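Local coordinates for GTPase activator-like protein (Chaetomium thermophilum, PDB 6SSH) that forms the GAP domain of a TSC2-like protein and probably stimulates GTP hydrolysis by a small GTPase, at residues M157-I169 with L190-A202. Residues are numbered along the deposited sequence; the frame is centred on the assembly and turned at random. Where two conformers were deposited one is given.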
loop_
_atom_site.group_PDB
_atom_site.type_symbol
_atom_site.label_atom_id
_atom_site.label_comp_id
_atom_site.label_asym_id
_atom_site.label_seq_id
_atom_site.Cartn_x
_atom_site.Cartn_y
_atom_site.Cartn_z
ATOM N N MET A 157 2.671 13.745 -5.344
ATOM C CA MET A 157 3.719 13.186 -6.137
ATOM C C MET A 157 3.702 11.701 -6.040
ATOM O O MET A 157 3.503 11.167 -4.940
ATOM C CB MET A 157 5.063 13.737 -5.705
ATOM C CG MET A 157 5.148 15.265 -5.787
ATOM S SD MET A 157 4.679 16.028 -7.371
ATOM C CE MET A 157 5.843 15.179 -8.396
ATOM N N VAL A 158 3.883 11.010 -7.149
ATOM C CA VAL A 158 3.944 9.555 -7.180
ATOM C C VAL A 158 5.261 9.152 -7.787
ATOM O O VAL A 158 5.601 9.653 -8.877
ATOM C CB VAL A 158 2.786 8.897 -8.007
ATOM C CG1 VAL A 158 2.952 7.389 -7.976
ATOM C CG2 VAL A 158 1.448 9.305 -7.468
ATOM N N GLN A 159 6.041 8.338 -7.100
ATOM C CA GLN A 159 7.353 7.878 -7.536
ATOM C C GLN A 159 7.472 6.384 -7.336
ATOM O O GLN A 159 7.048 5.831 -6.290
ATOM C CB GLN A 159 8.434 8.580 -6.734
ATOM C CG GLN A 159 9.877 8.193 -7.083
ATOM C CD GLN A 159 10.929 9.044 -6.333
ATOM O OE1 GLN A 159 10.604 10.033 -5.677
ATOM N NE2 GLN A 159 12.189 8.635 -6.423
ATOM N N VAL A 160 8.011 5.675 -8.292
ATOM C CA VAL A 160 8.227 4.247 -8.144
ATOM C C VAL A 160 9.680 4.070 -7.762
ATOM O O VAL A 160 10.604 4.671 -8.404
ATOM C CB VAL A 160 7.846 3.477 -9.406
ATOM C CG1 VAL A 160 8.179 1.971 -9.319
ATOM C CG2 VAL A 160 6.435 3.690 -9.753
ATOM N N MET A 161 9.937 3.261 -6.735
ATOM C CA MET A 161 11.286 2.940 -6.279
ATOM C C MET A 161 11.428 1.449 -6.309
ATOM O O MET A 161 10.601 0.761 -5.737
ATOM C CB MET A 161 11.559 3.450 -4.872
ATOM C CG MET A 161 11.531 4.938 -4.768
ATOM S SD MET A 161 11.852 5.512 -3.114
ATOM C CE MET A 161 13.347 4.676 -2.645
ATOM N N SER A 162 12.402 0.908 -7.008
ATOM C CA SER A 162 12.509 -0.548 -7.128
ATOM C C SER A 162 13.921 -1.027 -6.972
ATOM O O SER A 162 14.895 -0.234 -7.057
ATOM C CB SER A 162 11.964 -1.020 -8.470
ATOM O OG SER A 162 12.714 -0.463 -9.550
ATOM N N GLN A 163 14.070 -2.330 -6.750
ATOM C CA GLN A 163 15.412 -2.917 -6.668
ATOM C C GLN A 163 16.251 -2.600 -7.905
ATOM O O GLN A 163 15.735 -2.406 -9.006
ATOM C CB GLN A 163 15.296 -4.429 -6.583
ATOM C CG GLN A 163 14.589 -4.936 -5.395
ATOM C CD GLN A 163 15.396 -4.827 -4.186
ATOM O OE1 GLN A 163 16.583 -4.522 -4.245
ATOM N NE2 GLN A 163 14.781 -5.117 -3.045
ATOM N N PRO A 164 17.588 -2.606 -7.783
ATOM C CA PRO A 164 18.412 -2.421 -8.978
ATOM C C PRO A 164 18.178 -3.523 -10.013
ATOM O O PRO A 164 18.070 -4.680 -9.608
ATOM C CB PRO A 164 19.843 -2.523 -8.448
ATOM C CG PRO A 164 19.723 -2.202 -6.983
ATOM C CD PRO A 164 18.370 -2.662 -6.543
ATOM N N GLY A 165 18.008 -3.139 -11.261
ATOM C CA GLY A 165 17.762 -4.093 -12.337
ATOM C C GLY A 165 16.270 -4.408 -12.503
ATOM O O GLY A 165 15.915 -5.075 -13.493
ATOM N N PHE A 166 15.398 -3.890 -11.641
ATOM C CA PHE A 166 13.972 -4.156 -11.766
ATOM C C PHE A 166 13.442 -3.316 -12.916
ATOM O O PHE A 166 13.824 -2.162 -13.088
ATOM C CB PHE A 166 13.222 -3.846 -10.461
ATOM C CG PHE A 166 11.840 -4.407 -10.452
ATOM C CD1 PHE A 166 10.805 -3.666 -10.948
ATOM C CD2 PHE A 166 11.613 -5.690 -10.030
ATOM C CE1 PHE A 166 9.517 -4.201 -11.032
ATOM C CE2 PHE A 166 10.340 -6.223 -10.086
ATOM C CZ PHE A 166 9.308 -5.510 -10.544
ATOM N N PRO A 167 12.513 -3.867 -13.710
ATOM C CA PRO A 167 12.005 -3.048 -14.829
ATOM C C PRO A 167 11.432 -1.669 -14.419
ATOM O O PRO A 167 10.671 -1.524 -13.442
ATOM C CB PRO A 167 10.849 -3.896 -15.404
ATOM C CG PRO A 167 10.898 -5.217 -14.757
ATOM C CD PRO A 167 11.982 -5.245 -13.711
ATOM N N GLU A 168 11.748 -0.638 -15.186
ATOM C CA GLU A 168 11.112 0.649 -14.969
ATOM C C GLU A 168 9.639 0.543 -15.239
ATOM O O GLU A 168 9.163 -0.230 -16.099
ATOM C CB GLU A 168 11.720 1.733 -15.888
ATOM C CG GLU A 168 13.190 1.948 -15.719
ATOM C CD GLU A 168 13.706 3.104 -16.567
ATOM O OE1 GLU A 168 12.896 3.733 -17.291
ATOM O OE2 GLU A 168 14.924 3.373 -16.499
ATOM N N ILE A 169 8.912 1.277 -14.400
ATOM C CA ILE A 169 7.511 1.500 -14.493
ATOM C C ILE A 169 7.407 3.015 -14.285
ATOM O O ILE A 169 8.080 3.564 -13.372
ATOM C CB ILE A 169 6.778 0.795 -13.339
ATOM C CG1 ILE A 169 7.254 -0.652 -13.217
ATOM C CG2 ILE A 169 5.295 0.870 -13.550
ATOM C CD1 ILE A 169 6.883 -1.287 -11.949
ATOM N N LEU A 190 -0.396 1.139 -11.714
ATOM C CA LEU A 190 1.025 0.922 -11.446
ATOM C C LEU A 190 1.225 -0.342 -10.610
ATOM O O LEU A 190 2.173 -1.090 -10.880
ATOM C CB LEU A 190 1.624 2.090 -10.642
ATOM C CG LEU A 190 1.742 3.441 -11.312
ATOM C CD1 LEU A 190 2.344 4.484 -10.364
ATOM C CD2 LEU A 190 2.615 3.327 -12.520
ATOM N N ALA A 191 0.384 -0.562 -9.617
ATOM C CA ALA A 191 0.559 -1.727 -8.740
ATOM C C ALA A 191 0.315 -3.000 -9.515
ATOM O O ALA A 191 1.054 -4.011 -9.342
ATOM C CB ALA A 191 -0.375 -1.619 -7.564
ATOM N N LEU A 192 -0.701 -3.046 -10.375
ATOM C CA LEU A 192 -0.951 -4.225 -11.176
ATOM C C LEU A 192 0.228 -4.524 -12.096
ATOM O O LEU A 192 0.693 -5.646 -12.200
ATOM C CB LEU A 192 -2.235 -4.053 -11.979
ATOM C CG LEU A 192 -2.712 -5.304 -12.720
ATOM C CD1 LEU A 192 -2.818 -6.518 -11.792
ATOM C CD2 LEU A 192 -4.058 -4.971 -13.357
ATOM N N ASN A 193 0.725 -3.527 -12.817
ATOM C CA ASN A 193 1.837 -3.722 -13.695
ATOM C C ASN A 193 3.065 -4.177 -12.896
ATOM O O ASN A 193 3.766 -5.095 -13.281
ATOM C CB ASN A 193 2.112 -2.422 -14.458
ATOM C CG ASN A 193 0.989 -2.115 -15.499
ATOM O OD1 ASN A 193 0.220 -2.991 -15.858
ATOM N ND2 ASN A 193 0.875 -0.884 -15.905
ATOM N N ALA A 194 3.321 -3.535 -11.777
ATOM C CA ALA A 194 4.454 -3.942 -10.942
ATOM C C ALA A 194 4.318 -5.379 -10.458
ATOM O O ALA A 194 5.333 -6.091 -10.350
ATOM C CB ALA A 194 4.578 -3.009 -9.754
ATOM N N SER A 195 3.103 -5.784 -10.154
ATOM C CA SER A 195 2.913 -7.137 -9.667
ATOM C C SER A 195 3.177 -8.151 -10.770
ATOM O O SER A 195 3.819 -9.198 -10.556
ATOM C CB SER A 195 1.493 -7.296 -9.137
ATOM O OG SER A 195 1.352 -8.598 -8.578
ATOM N N VAL A 196 2.685 -7.877 -11.983
ATOM C CA VAL A 196 2.931 -8.746 -13.103
ATOM C C VAL A 196 4.428 -8.871 -13.360
ATOM O O VAL A 196 4.982 -9.974 -13.545
ATOM C CB VAL A 196 2.120 -8.321 -14.324
ATOM C CG1 VAL A 196 2.473 -9.127 -15.518
ATOM C CG2 VAL A 196 0.618 -8.431 -14.023
ATOM N N PHE A 197 5.144 -7.732 -13.345
ATOM C CA PHE A 197 6.553 -7.817 -13.568
ATOM C C PHE A 197 7.262 -8.592 -12.448
ATOM O O PHE A 197 8.193 -9.328 -12.742
ATOM C CB PHE A 197 7.166 -6.401 -13.653
ATOM C CG PHE A 197 6.898 -5.679 -14.953
ATOM C CD1 PHE A 197 7.097 -6.263 -16.154
ATOM C CD2 PHE A 197 6.456 -4.374 -14.903
ATOM C CE1 PHE A 197 6.866 -5.546 -17.376
ATOM C CE2 PHE A 197 6.263 -3.649 -16.061
ATOM C CZ PHE A 197 6.411 -4.232 -17.248
ATOM N N SER A 198 6.805 -8.395 -11.218
ATOM C CA SER A 198 7.398 -9.071 -10.061
ATOM C C SER A 198 7.287 -10.568 -10.147
ATOM O O SER A 198 8.223 -11.255 -9.796
ATOM C CB SER A 198 6.750 -8.602 -8.791
ATOM O OG SER A 198 7.102 -7.255 -8.481
ATOM N N LEU A 199 6.185 -11.064 -10.697
ATOM C CA LEU A 199 6.069 -12.504 -10.837
ATOM C C LEU A 199 7.097 -13.080 -11.742
ATOM O O LEU A 199 7.609 -14.170 -11.535
ATOM C CB LEU A 199 4.660 -12.872 -11.281
ATOM C CG LEU A 199 3.601 -12.618 -10.231
ATOM C CD1 LEU A 199 2.214 -12.709 -10.867
ATOM C CD2 LEU A 199 3.727 -13.602 -9.078
ATOM N N VAL A 200 7.444 -12.375 -12.826
ATOM C CA VAL A 200 8.522 -12.812 -13.692
ATOM C C VAL A 200 9.869 -12.652 -13.017
ATOM O O VAL A 200 10.725 -13.554 -13.063
ATOM C CB VAL A 200 8.516 -12.029 -15.037
ATOM C CG1 VAL A 200 9.773 -12.319 -15.873
ATOM C CG2 VAL A 200 7.232 -12.355 -15.767
ATOM N N TRP A 201 10.052 -11.515 -12.375
ATOM C CA TRP A 201 11.344 -11.215 -11.777
ATOM C C TRP A 201 11.672 -12.212 -10.632
ATOM O O TRP A 201 12.853 -12.527 -10.412
ATOM C CB TRP A 201 11.337 -9.736 -11.337
ATOM C CG TRP A 201 12.656 -8.992 -11.432
ATOM C CD1 TRP A 201 13.293 -8.585 -12.554
ATOM C CD2 TRP A 201 13.454 -8.527 -10.326
ATOM N NE1 TRP A 201 14.463 -7.922 -12.224
ATOM C CE2 TRP A 201 14.572 -7.864 -10.863
ATOM C CE3 TRP A 201 13.327 -8.604 -8.931
ATOM C CZ2 TRP A 201 15.563 -7.304 -10.059
ATOM C CZ3 TRP A 201 14.308 -8.052 -8.143
ATOM C CH2 TRP A 201 15.408 -7.396 -8.707
ATOM N N ALA A 202 10.670 -12.744 -9.985
ATOM C CA ALA A 202 10.864 -13.714 -8.879
ATOM C C ALA A 202 11.632 -14.955 -9.397
ATOM O O ALA A 202 12.202 -15.711 -8.592
ATOM C CB ALA A 202 9.552 -14.102 -8.253
#
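Phe166 and Trp201, the latter in one of its two conformers, meet in an edge-to-face (T-shaped) pair: the edge of the phenyl ring, led by CD2, stands over one face of the indole, with planes at 66° and Phe166 CD2 3.4 Å from Trp201 CD2. With CG anti to the backbone N (chi1 -166°), the Phe166 ring extends from the loop to the helix, where its CZ lies 3.5 Å from Ser198 OG and also nears CB of Phe197. Pro167 extends the cluster, its CB over one face of the Phe197 ring while CD approaches Trp201 CD1 at 3.8 Å.

Aliphatic contacts carry the interface back along the helix. Ile169 CD1 rests 3.6 Å from Ala194 CB, and its other branch, CG2, touches Leu190 CD2. The second methyl of Leu190, CD1, meets Val158 CG1 at 3.8 Å and Val160 more loosely, so this leucine bridges the strand and the returning loop.

Polar contacts are few. A type II turn from Gln163 to Phe166 brings Gly165 O to the indole, where Trp201 NE1, in the same conformer, donates a weak, bent hydrogen bond (3.4 Å, 134°). Close to CZ of Phe166, the Ser198 hydroxyl donates to Ala194 O at 2.8 Å; that carbonyl also accepts from Ser198 N, the two donors approaching from opposite faces of its plane.

Within the Rap/ran-GAP domain, the contact lays the C-terminal helix 183-201 against strand 155-162 and the loop leaving it. Strand 127-134, antiparallel to 155-162, contributes Val127 beside Val160 and Phe166, and Ile129 beside Leu190, while strand 2-10 meets Val196 and Leu199 of the helix through His3.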